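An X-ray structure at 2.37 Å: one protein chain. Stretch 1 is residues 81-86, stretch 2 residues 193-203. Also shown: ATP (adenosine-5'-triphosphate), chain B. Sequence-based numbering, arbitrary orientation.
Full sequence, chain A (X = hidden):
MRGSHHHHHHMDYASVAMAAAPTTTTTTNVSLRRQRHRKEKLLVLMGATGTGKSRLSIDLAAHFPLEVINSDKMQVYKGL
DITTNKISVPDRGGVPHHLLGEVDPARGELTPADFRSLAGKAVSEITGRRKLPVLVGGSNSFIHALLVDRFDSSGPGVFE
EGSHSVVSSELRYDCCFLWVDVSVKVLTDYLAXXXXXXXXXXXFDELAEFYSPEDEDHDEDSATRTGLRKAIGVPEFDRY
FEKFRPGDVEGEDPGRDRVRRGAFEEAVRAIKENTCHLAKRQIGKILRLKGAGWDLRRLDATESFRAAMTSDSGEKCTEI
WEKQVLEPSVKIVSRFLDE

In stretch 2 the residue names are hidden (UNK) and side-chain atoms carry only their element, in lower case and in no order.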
# COMPACT_ATOMS: atom_id res chain seq x y z
N ASP A 81 4.58 10.74 -2.02
CA ASP A 81 4.16 9.85 -3.07
C ASP A 81 5.13 8.68 -3.21
O ASP A 81 4.70 7.53 -3.43
CB ASP A 81 4.03 10.63 -4.38
CG ASP A 81 2.91 11.70 -4.34
OD1 ASP A 81 1.96 11.59 -3.55
OD2 ASP A 81 2.94 12.67 -5.13
N ILE A 82 6.43 8.94 -3.03
CA ILE A 82 7.45 7.87 -3.12
C ILE A 82 7.40 6.97 -1.91
O ILE A 82 7.20 5.77 -2.04
CB ILE A 82 8.91 8.43 -3.24
CG1 ILE A 82 9.09 9.11 -4.58
CG2 ILE A 82 9.97 7.27 -3.14
CD1 ILE A 82 10.40 9.95 -4.66
N THR A 83 7.58 7.57 -0.74
CA THR A 83 7.59 6.85 0.52
C THR A 83 6.37 5.95 0.72
O THR A 83 6.50 4.85 1.23
CB THR A 83 7.74 7.84 1.75
OG1 THR A 83 8.92 8.66 1.59
CG2 THR A 83 7.88 7.03 3.06
N THR A 84 5.20 6.41 0.26
CA THR A 84 3.98 5.64 0.44
C THR A 84 3.69 4.63 -0.62
O THR A 84 2.75 3.85 -0.48
CB THR A 84 2.69 6.55 0.65
OG1 THR A 84 2.58 7.49 -0.40
CG2 THR A 84 2.73 7.27 2.02
N ASN A 85 4.53 4.64 -1.66
CA ASN A 85 4.46 3.75 -2.79
C ASN A 85 3.17 3.95 -3.59
O ASN A 85 2.51 2.97 -3.96
CB ASN A 85 4.59 2.30 -2.31
CG ASN A 85 5.71 2.11 -1.22
OD1 ASN A 85 5.42 2.01 0.03
ND2 ASN A 85 6.97 2.04 -1.67
N LYS A 86 2.79 5.20 -3.83
CA LYS A 86 1.58 5.42 -4.62
C LYS A 86 1.86 5.02 -6.07
O LYS A 86 2.91 5.34 -6.63
CB LYS A 86 1.14 6.87 -4.62
CG LYS A 86 0.53 7.38 -3.42
CD LYS A 86 0.21 8.82 -3.67
CE LYS A 86 -0.49 9.44 -2.48
NZ LYS A 86 0.37 9.75 -1.33
N UNK A 193 14.35 -4.95 -1.83
CA UNK A 193 14.76 -4.35 -3.06
C UNK A 193 13.96 -3.06 -3.32
O UNK A 193 14.51 -2.02 -3.69
c UNK A 193 14.62 -4.74 -5.57
n UNK A 193 13.84 -3.81 -8.25
c UNK A 193 14.01 -5.70 -6.56
c UNK A 193 14.29 -5.26 -8.01
c UNK A 193 14.57 -5.34 -4.19
N UNK A 194 12.65 -3.11 -3.10
CA UNK A 194 11.82 -1.96 -3.33
C UNK A 194 12.27 -0.77 -2.42
O UNK A 194 12.17 0.38 -2.81
c UNK A 194 6.28 -1.73 -1.46
n UNK A 194 5.26 -1.72 -2.33
c UNK A 194 7.98 -1.69 -3.27
n UNK A 194 7.55 -1.72 -1.87
c UNK A 194 9.42 -1.28 -3.40
c UNK A 194 10.37 -2.35 -3.08
n UNK A 194 6.04 -1.69 -0.15
N UNK A 195 12.78 -1.04 -1.24
CA UNK A 195 13.21 0.07 -0.44
C UNK A 195 14.37 0.72 -1.20
O UNK A 195 14.42 1.94 -1.33
c UNK A 195 14.44 0.80 1.69
c UNK A 195 13.64 -0.37 1.00
c UNK A 195 12.39 -0.70 1.86
N UNK A 196 15.28 -0.10 -1.74
CA UNK A 196 16.41 0.42 -2.53
C UNK A 196 15.91 1.24 -3.74
O UNK A 196 16.42 2.31 -4.02
o UNK A 196 19.29 -1.89 -2.25
c UNK A 196 18.29 -1.24 -1.90
o UNK A 196 18.07 -0.99 -0.70
c UNK A 196 17.30 -0.74 -3.00
N UNK A 197 14.90 0.78 -4.46
CA UNK A 197 14.35 1.54 -5.59
C UNK A 197 13.74 2.88 -5.15
O UNK A 197 13.74 3.82 -5.89
o UNK A 197 12.88 -1.29 -7.54
c UNK A 197 13.26 0.76 -6.34
c UNK A 197 13.74 -0.58 -6.95
o UNK A 197 14.95 -0.94 -6.86
N UNK A 198 13.14 2.94 -3.96
CA UNK A 198 12.55 4.18 -3.41
C UNK A 198 13.66 5.17 -3.07
O UNK A 198 13.51 6.36 -3.25
c UNK A 198 9.44 3.20 0.09
c UNK A 198 11.75 3.89 -2.12
s UNK A 198 9.79 2.10 -1.17
c UNK A 198 10.44 3.16 -2.43
N UNK A 199 14.78 4.66 -2.57
CA UNK A 199 15.89 5.55 -2.23
C UNK A 199 16.48 6.04 -3.53
O UNK A 199 16.82 7.21 -3.65
c UNK A 199 17.01 4.82 -1.44
c UNK A 199 16.54 5.92 0.79
c UNK A 199 17.21 4.74 0.09
c UNK A 199 16.69 3.39 0.59
N UNK A 200 16.62 5.16 -4.51
CA UNK A 200 17.18 5.55 -5.80
C UNK A 200 16.30 6.60 -6.51
O UNK A 200 16.80 7.47 -7.23
o UNK A 200 17.79 2.25 -8.58
c UNK A 200 17.38 4.31 -6.67
c UNK A 200 18.10 4.57 -7.95
o UNK A 200 19.65 3.28 -9.30
c UNK A 200 18.55 3.27 -8.65
N UNK A 201 15.00 6.55 -6.27
CA UNK A 201 14.05 7.49 -6.86
C UNK A 201 14.07 8.82 -6.11
O UNK A 201 13.52 9.77 -6.56
c UNK A 201 12.30 6.53 -9.28
c UNK A 201 10.69 5.61 -7.50
c UNK A 201 11.63 6.78 -7.89
c UNK A 201 12.66 6.90 -6.77
N UNK A 202 14.64 8.87 -4.93
CA UNK A 202 14.69 10.12 -4.21
C UNK A 202 13.89 10.14 -2.92
O UNK A 202 13.51 11.22 -2.43
N UNK A 203 13.62 8.96 -2.35
CA UNK A 203 12.87 8.92 -1.11
C UNK A 203 13.49 9.77 0.04
O UNK A 203 12.77 10.41 0.77
c UNK A 203 12.12 7.33 0.75
s UNK A 203 12.29 5.67 1.38
c UNK A 203 10.77 5.38 2.09
c UNK A 203 12.70 7.48 -0.64
PG ATP B . -3.12 -1.17 12.06
O1G ATP B . -4.53 -0.78 12.38
O2G ATP B . -2.17 0.10 12.43
O3G ATP B . -2.66 -2.42 12.97
PB ATP B . -4.16 -1.38 9.52
O1B ATP B . -4.97 -2.54 9.37
O2B ATP B . -5.03 -0.24 10.10
O3B ATP B . -2.91 -1.65 10.48
PA ATP B . -2.13 -1.24 7.56
O1A ATP B . -1.65 -2.57 7.90
O2A ATP B . -2.12 -1.15 5.94
O3A ATP B . -3.68 -0.91 8.04
O5' ATP B . -1.11 -0.07 8.02
C5' ATP B . -0.56 -0.27 9.30
C4' ATP B . 0.72 0.55 9.36
O4' ATP B . 1.60 0.09 8.33
C3' ATP B . 0.54 2.06 9.07
O3' ATP B . 0.22 2.77 10.26
C2' ATP B . 1.90 2.44 8.47
O2' ATP B . 2.80 2.74 9.49
C1' ATP B . 2.35 1.21 7.72
N9 ATP B . 2.03 1.34 6.27
C8 ATP B . 0.91 0.83 5.62
N7 ATP B . 0.89 1.21 4.36
C5 ATP B . 1.99 1.98 4.11
C6 ATP B . 2.53 2.70 2.97
N6 ATP B . 1.91 2.72 1.75
N1 ATP B . 3.69 3.37 3.14
C2 ATP B . 4.32 3.39 4.30
N3 ATP B . 3.86 2.75 5.38
C4 ATP B . 2.74 2.06 5.35

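Position 193 carries four carbons in a row ending in a nitrogen, the pattern of lysine. It lies out of reach of stretch 1. Lys 193 instead turns along its own helix, toward position 197.

Position 194 has three carbons, a nitrogen, then a carbon bearing two more nitrogens. The group lies beside Asn 85. This is a guanidinium, so the residue is Arg 194. Asn 85 OD1 lies over one face of the group, 3.8 Å from Arg 194 NH2. No hydrogen bond joins them.

Position 195 has one carbon carrying two others. It is Val 195, and its CA-to-CB bond points away from stretch 1.

Position 196 has two carbons, the second with two oxygens. A carboxylate this short reads as aspartate. Asp 196 does not reach stretch 1.

Position 197 repeats that pattern, and one oxygen pairs with the lysine one turn earlier. The count gives Asp 197. Its OD2 forms a salt bridge with Lys 193 NZ at 2.8 Å.

Position 198 is an unbranched chain of two carbons, a sulfur and a carbon. It touches Ile 82 and Thr 83. Only methionine fits. Met 198 CB is 4.0 Å from Ile 82 CG2, and Met 198 CE is 3.6 Å from Thr 83 O.

Position 199 has four carbons forked at the second. Its CA-to-CB bond points away from stretch 1. It is Leu 199.

Position 200 has three carbons, the third with two oxygens. This is Glu 200, out of reach.

Position 201 again has four carbons forked at the second. It touches Ile 82. It is Leu 201, whose CB lies 4.3 Å from Ile 82 CD1.

Position 202 has no side-chain atoms. Its phi is 115°, and a CB would jam against the preceding carbonyl oxygen. Gly 202 closes the helix in a Schellman motif, with Gly 202 N bonded to Leu 199 O at 3.0 Å.

Position 203 shows two carbons, a sulfur and a carbon in line, as in methionine. It touches Ile 82 and Thr 83. Met 203 N returns to Met 198 O at 2.8 Å. Met 203 CE is 3.5 Å from Thr 83 CG2.

The contact is mainly apolar, with no hydrogen bond across it. Ile 82 is central: its CG2 lies 3.7 Å from both Met 198 O and Met 203 CB, and its CD1 is 3.7 Å from Leu 201 O. Ile 82 has the largest covered area, and Thr 83 and Asn 85 add to the contact. Nearby, ATP N6 donates a hydrogen bond to Thr 84 O at 2.6 Å.

Stretch 2 193-203: KRVDDMLELGM
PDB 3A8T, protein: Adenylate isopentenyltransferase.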